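Local structure of restriction endonuclease LpnPI (Legionella pneumophila subsp. pneumophila str. Philadelphia 1, 4RZL) at residues A[20-25]-A[133-138]; A[129-134]-A[195-200]. The protein probably cleaves DNA in response to cytosine modification, as a restriction endonuclease whose N-terminal DNA recognition domain, an SRA domain, is the part described here. All coordinates share one frame; numbering follows the deposited sequence.

Contact 1 (A[20-25]-A[133-138])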
loop_
_atom_site.group_PDB
_atom_site.type_symbol
_atom_site.label_atom_id
_atom_site.label_comp_id
_atom_site.label_asym_id
_atom_site.label_seq_id
_atom_site.Cartn_x
_atom_site.Cartn_y
_atom_site.Cartn_z
ATOM N N ALA A 20 -12.447 6.060 12.135
ATOM C CA ALA A 20 -11.637 4.943 12.625
ATOM C C ALA A 20 -10.133 5.257 12.607
ATOM O O ALA A 20 -9.656 6.048 11.796
ATOM C CB ALA A 20 -11.907 3.696 11.788
ATOM N N ASP A 21 -9.396 4.622 13.506
ATOM C CA ASP A 21 -7.950 4.547 13.391
ATOM C C ASP A 21 -7.601 3.393 12.448
ATOM O O ASP A 21 -8.379 2.443 12.305
ATOM C CB ASP A 21 -7.296 4.312 14.757
ATOM C CG ASP A 21 -7.725 5.338 15.804
ATOM O OD1 ASP A 21 -7.360 6.522 15.671
ATOM O OD2 ASP A 21 -8.415 4.948 16.773
ATOM N N LEU A 22 -6.430 3.460 11.823
ATOM C CA LEU A 22 -5.917 2.322 11.056
ATOM C C LEU A 22 -5.013 1.442 11.932
ATOM O O LEU A 22 -3.934 1.858 12.361
ATOM C CB LEU A 22 -5.161 2.791 9.804
ATOM C CG LEU A 22 -6.074 3.255 8.656
ATOM C CD1 LEU A 22 -5.257 3.912 7.532
ATOM C CD2 LEU A 22 -6.881 2.064 8.133
ATOM N N ILE A 23 -5.469 0.223 12.185
ATOM C CA ILE A 23 -4.810 -0.705 13.104
ATOM C C ILE A 23 -4.307 -1.949 12.371
ATOM O O ILE A 23 -5.041 -2.533 11.579
ATOM C CB ILE A 23 -5.776 -1.128 14.228
ATOM C CG1 ILE A 23 -6.086 0.081 15.119
ATOM C CG2 ILE A 23 -5.182 -2.273 15.074
ATOM C CD1 ILE A 23 -7.127 -0.186 16.175
ATOM N N ILE A 24 -3.061 -2.335 12.638
ATOM C CA ILE A 24 -2.445 -3.500 12.004
ATOM C C ILE A 24 -3.367 -4.715 12.044
ATOM O O ILE A 24 -3.811 -5.142 13.115
ATOM C CB ILE A 24 -1.098 -3.865 12.661
ATOM C CG1 ILE A 24 -0.017 -2.860 12.255
ATOM C CG2 ILE A 24 -0.681 -5.293 12.278
ATOM C CD1 ILE A 24 0.324 -2.892 10.768
ATOM N N ASP A 25 -3.689 -5.203 10.847
ATOM C CA ASP A 25 -4.502 -6.395 10.600
ATOM C C ASP A 25 -5.949 -6.305 11.084
ATOM O O ASP A 25 -6.652 -7.311 11.126
ATOM C CB ASP A 25 -3.820 -7.628 11.188
ATOM C CG ASP A 25 -2.551 -7.994 10.430
ATOM O OD1 ASP A 25 -2.392 -7.512 9.281
ATOM O OD2 ASP A 25 -1.727 -8.766 10.963
ATOM N N PHE A 133 0.218 3.123 2.430
ATOM C CA PHE A 133 -0.658 2.238 3.201
ATOM C C PHE A 133 -1.032 1.008 2.372
ATOM O O PHE A 133 -1.455 1.130 1.211
ATOM C CB PHE A 133 -1.944 2.948 3.633
ATOM C CG PHE A 133 -1.746 4.063 4.640
ATOM C CD1 PHE A 133 -0.511 4.313 5.216
ATOM C CD2 PHE A 133 -2.811 4.876 4.984
ATOM C CE1 PHE A 133 -0.345 5.338 6.126
ATOM C CE2 PHE A 133 -2.648 5.917 5.897
ATOM C CZ PHE A 133 -1.417 6.146 6.462
ATOM N N ILE A 134 -0.898 -0.173 2.968
ATOM C CA ILE A 134 -1.274 -1.425 2.298
ATOM C C ILE A 134 -2.579 -1.993 2.826
ATOM O O ILE A 134 -2.765 -2.101 4.043
ATOM C CB ILE A 134 -0.189 -2.508 2.459
ATOM C CG1 ILE A 134 1.160 -2.004 1.951
ATOM C CG2 ILE A 134 -0.603 -3.819 1.750
ATOM C CD1 ILE A 134 2.326 -2.865 2.437
ATOM N N PHE A 135 -3.497 -2.321 1.918
ATOM C CA PHE A 135 -4.751 -3.022 2.264
ATOM C C PHE A 135 -4.864 -4.280 1.422
ATOM O O PHE A 135 -4.462 -4.290 0.246
ATOM C CB PHE A 135 -5.995 -2.148 2.014
ATOM C CG PHE A 135 -6.106 -0.937 2.910
ATOM C CD1 PHE A 135 -5.490 0.257 2.569
ATOM C CD2 PHE A 135 -6.873 -0.983 4.069
ATOM C CE1 PHE A 135 -5.610 1.388 3.386
ATOM C CE2 PHE A 135 -7.001 0.129 4.890
ATOM C CZ PHE A 135 -6.364 1.320 4.554
ATOM N N VAL A 136 -5.415 -5.346 1.995
ATOM C CA VAL A 136 -5.750 -6.509 1.186
ATOM C C VAL A 136 -7.244 -6.783 1.320
ATOM O O VAL A 136 -7.859 -6.457 2.339
ATOM C CB VAL A 136 -4.946 -7.788 1.581
ATOM C CG1 VAL A 136 -3.437 -7.542 1.471
ATOM C CG2 VAL A 136 -5.329 -8.293 2.978
ATOM N N LYS A 137 -7.823 -7.373 0.282
ATOM C CA LYS A 137 -9.235 -7.739 0.293
ATOM C C LYS A 137 -9.443 -8.794 1.359
ATOM O O LYS A 137 -8.699 -9.763 1.434
ATOM C CB LYS A 137 -9.677 -8.264 -1.082
ATOM C CG LYS A 137 -11.153 -8.649 -1.172
ATOM C CD LYS A 137 -11.439 -9.431 -2.465
ATOM C CE LYS A 137 -12.928 -9.534 -2.750
ATOM N N TYR A 138 -10.450 -8.604 2.193
ATOM C CA TYR A 138 -10.717 -9.531 3.286
ATOM C C TYR A 138 -12.223 -9.680 3.437
ATOM O O TYR A 138 -12.834 -8.964 4.233
ATOM C CB TYR A 138 -10.091 -9.015 4.587
ATOM C CG TYR A 138 -10.010 -10.024 5.723
ATOM C CD1 TYR A 138 -11.157 -10.442 6.396
ATOM C CD2 TYR A 138 -8.785 -10.512 6.157
ATOM C CE1 TYR A 138 -11.090 -11.340 7.438
ATOM C CE2 TYR A 138 -8.706 -11.413 7.204
ATOM C CZ TYR A 138 -9.861 -11.822 7.843
ATOM O OH TYR A 138 -9.784 -12.713 8.887
#

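Contact 2 (A[129-134]-A[195-200])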
loop_
_atom_site.group_PDB
_atom_site.type_symbol
_atom_site.label_atom_id
_atom_site.label_comp_id
_atom_site.label_asym_id
_atom_site.label_seq_id
_atom_site.Cartn_x
_atom_site.Cartn_y
_atom_site.Cartn_z
ATOM N N VAL A 129 9.214 10.475 -1.548
ATOM C CA VAL A 129 8.481 9.294 -1.113
ATOM C C VAL A 129 7.471 9.628 -0.019
ATOM O O VAL A 129 7.848 10.088 1.060
ATOM C CB VAL A 129 9.438 8.209 -0.588
ATOM C CG1 VAL A 129 8.641 6.999 -0.097
ATOM C CG2 VAL A 129 10.460 7.814 -1.667
ATOM N N PRO A 130 6.180 9.395 -0.296
ATOM C CA PRO A 130 5.125 9.598 0.691
ATOM C C PRO A 130 4.881 8.342 1.519
ATOM O O PRO A 130 5.368 7.271 1.178
ATOM C CB PRO A 130 3.906 9.903 -0.174
ATOM C CG PRO A 130 4.123 9.026 -1.364
ATOM C CD PRO A 130 5.622 8.963 -1.590
ATOM N N PRO A 131 4.100 8.468 2.594
ATOM C CA PRO A 131 3.666 7.262 3.288
ATOM C C PRO A 131 2.921 6.339 2.330
ATOM O O PRO A 131 2.208 6.805 1.438
ATOM C CB PRO A 131 2.712 7.800 4.354
ATOM C CG PRO A 131 3.097 9.190 4.542
ATOM C CD PRO A 131 3.609 9.694 3.247
ATOM N N ILE A 132 3.092 5.039 2.507
ATOM C CA ILE A 132 2.334 4.075 1.725
ATOM C C ILE A 132 1.521 3.221 2.687
ATOM O O ILE A 132 2.064 2.708 3.677
ATOM C CB ILE A 132 3.254 3.189 0.863
ATOM C CG1 ILE A 132 3.936 4.031 -0.218
ATOM C CG2 ILE A 132 2.470 2.060 0.229
ATOM C CD1 ILE A 132 5.081 3.322 -0.915
ATOM N N PHE A 133 0.218 3.123 2.430
ATOM C CA PHE A 133 -0.658 2.238 3.201
ATOM C C PHE A 133 -1.032 1.008 2.372
ATOM O O PHE A 133 -1.455 1.130 1.211
ATOM C CB PHE A 133 -1.944 2.948 3.633
ATOM C CG PHE A 133 -1.746 4.063 4.640
ATOM C CD1 PHE A 133 -0.511 4.313 5.216
ATOM C CD2 PHE A 133 -2.811 4.876 4.984
ATOM C CE1 PHE A 133 -0.345 5.338 6.126
ATOM C CE2 PHE A 133 -2.648 5.917 5.897
ATOM C CZ PHE A 133 -1.417 6.146 6.462
ATOM N N ILE A 134 -0.898 -0.173 2.968
ATOM C CA ILE A 134 -1.274 -1.425 2.298
ATOM C C ILE A 134 -2.579 -1.993 2.826
ATOM O O ILE A 134 -2.765 -2.101 4.043
ATOM C CB ILE A 134 -0.189 -2.508 2.459
ATOM C CG1 ILE A 134 1.160 -2.004 1.951
ATOM C CG2 ILE A 134 -0.603 -3.819 1.750
ATOM C CD1 ILE A 134 2.326 -2.865 2.437
ATOM N N ARG A 195 -6.695 8.432 13.778
ATOM C CA ARG A 195 -7.646 9.265 13.053
ATOM C C ARG A 195 -7.176 10.718 12.946
ATOM O O ARG A 195 -7.370 11.360 11.907
ATOM C CB ARG A 195 -9.031 9.185 13.706
ATOM C CG ARG A 195 -10.050 10.195 13.155
ATOM C CD ARG A 195 -10.229 10.146 11.641
ATOM N NE ARG A 195 -10.295 8.802 11.093
ATOM C CZ ARG A 195 -10.358 8.535 9.791
ATOM N NH1 ARG A 195 -10.339 9.525 8.909
ATOM N NH2 ARG A 195 -10.436 7.282 9.367
ATOM N N LYS A 196 -6.563 11.227 14.012
ATOM C CA LYS A 196 -6.002 12.575 14.002
ATOM C C LYS A 196 -4.994 12.709 12.869
ATOM O O LYS A 196 -5.050 13.667 12.096
ATOM C CB LYS A 196 -5.324 12.905 15.337
ATOM C CG LYS A 196 -4.702 14.323 15.407
ATOM C CD LYS A 196 -4.103 14.598 16.780
ATOM C CE LYS A 196 -3.286 15.887 16.812
ATOM N NZ LYS A 196 -4.129 17.097 16.591
ATOM N N TRP A 197 -4.091 11.735 12.757
ATOM C CA TRP A 197 -3.111 11.768 11.681
ATOM C C TRP A 197 -3.800 11.767 10.331
ATOM O O TRP A 197 -3.482 12.586 9.476
ATOM C CB TRP A 197 -2.130 10.592 11.759
ATOM C CG TRP A 197 -0.934 10.828 10.886
ATOM C CD1 TRP A 197 0.297 11.294 11.275
ATOM C CD2 TRP A 197 -0.872 10.678 9.459
ATOM N NE1 TRP A 197 1.127 11.406 10.181
ATOM C CE2 TRP A 197 0.432 11.041 9.057
ATOM C CE3 TRP A 197 -1.781 10.248 8.487
ATOM C CZ2 TRP A 197 0.839 10.991 7.728
ATOM C CZ3 TRP A 197 -1.373 10.207 7.168
ATOM C CH2 TRP A 197 -0.077 10.572 6.803
ATOM N N ILE A 198 -4.745 10.847 10.146
ATOM C CA ILE A 198 -5.410 10.667 8.854
ATOM C C ILE A 198 -6.189 11.908 8.419
ATOM O O ILE A 198 -6.167 12.275 7.241
ATOM C CB ILE A 198 -6.357 9.437 8.882
ATOM C CG1 ILE A 198 -5.562 8.161 9.199
ATOM C CG2 ILE A 198 -7.074 9.272 7.556
ATOM C CD1 ILE A 198 -6.440 6.965 9.533
ATOM N N ASN A 199 -6.890 12.545 9.357
ATOM C CA ASN A 199 -7.597 13.794 9.060
ATOM C C ASN A 199 -6.626 14.927 8.739
ATOM O O ASN A 199 -6.997 15.920 8.125
ATOM C CB ASN A 199 -8.506 14.223 10.219
ATOM C CG ASN A 199 -9.801 13.423 10.285
ATOM O OD1 ASN A 199 -10.158 12.707 9.348
ATOM N ND2 ASN A 199 -10.527 13.574 11.385
ATOM N N SER A 200 -5.392 14.788 9.204
ATOM C CA SER A 200 -4.378 15.810 9.004
ATOM C C SER A 200 -3.369 15.341 7.952
ATOM O O SER A 200 -2.177 15.621 8.030
ATOM C CB SER A 200 -3.690 16.137 10.322
ATOM O OG SER A 200 -2.836 17.256 10.177
#

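Contact 1 (A[20-25]-A[133-138])
L22 meets F133 and F135 through the two methyls of its forked end, one serving chiefly each ring; the contact is wholly apolar and no hydrogen bond crosses it. CD1 goes to F133, lying 3.7 Å from both ring atoms CD2 and CE2 of that residue, so it sits against the CD2-CE2 bond rather than over a single carbon, and it comes in obliquely. CD2 of L22 instead reaches the rim of the F135 ring, close to the ring plane, 3.7 Å from F135 CZ. CD1 of L22 adds a looser approach to the same F135 CZ, at 4.1 Å. The leucine and F135 side chains cross at about a right angle. Leucine CG stands beside its own backbone N and opposite the carbonyl carbon (chi1 -76°), an orientation that carries the fork to the two rings.

The backbones bond elsewhere: L22 pairs with V193 in the short antiparallel sheet of strands 22-23 and 192-193, while F133 pairs with I66 and L68 in the large mixed sheet. V193 also touches both L22 and F133, and V67 and F149 adjoin the F135 ring.

Polar bonds run to other parts of the chain: D25 forms a salt bridge with K150, and Y28 OH hydrogen-bonds D21 O and I23 N, on either side of L22 in sequence. All three touching residues are buried. With no directional bond across it, the contact ties the small sheet to the large one by the fit of the two leucine methyls against aromatic carbons, and by burial of hydrocarbon.

Contact 2 (A[129-134]-A[195-200])
S200 N, where the backbone leaves the helix that carries W197 to P131 and F133, is gripped by two carbonyls: W197 O at 2.9 Å and, weakly, K196 O at 3.1 Å. The helix ends here, held mainly by the bond to W197 O. Indole CG lies anti to the backbone N (chi1 -165°), which sends the six-membered ring away from the helix toward strand 132-137. There W197 CH2 packs on P131 CG at 4.1 Å, and the neighbouring W197 CZ3 lies 4.1 Å from F133 CZ, the far tip of the phenyl ring. Both approaches are oblique; because CZ3 and CH2 are bonded neighbours, a single bond of the indole's six-membered ring spans P131 and F133, two residues apart.

Elsewhere on the helix, R195 NH1 donates to N199 OD1 at 3.2 Å and 165°. The oxygen lies in the guanidinium plane, whereas the donor stands 43° out of the amide's carbonyl plane. I198 CB sits over the rim of one guanidinium face, and R195 NH2 also bonds I44 O, so the group is fixed from several directions.

W197 N donates to S194 OG at the helix start. L211 touches both P131 and W197, L65 of strand 65-70 lies against P131 and F133, and the helix thereby packs beside the entry of strand 132-137, itself placed between strands 65-70 and 147-155.

Contacts 1 and 2 have centres 12 Å apart and share strand 132-137, whose F133 serves both. Along the chain, 20-25 comes first, then 129-138 in the middle, then 195-200. The outer two segments also meet: R195 N lies 2.8 Å from D21 OD1 and R195 NH2 2.8 Å from A20 O, both probable hydrogen bonds, while L22 CG packs on I198 CD1. Strand 22-23 pairs with 192-193, which S194 alone separates from helix 195-199. The N-terminal segment and the helix are thus joined to each other and to one strand of the large mixed sheet, closing a three-way packing within this DNA recognition domain.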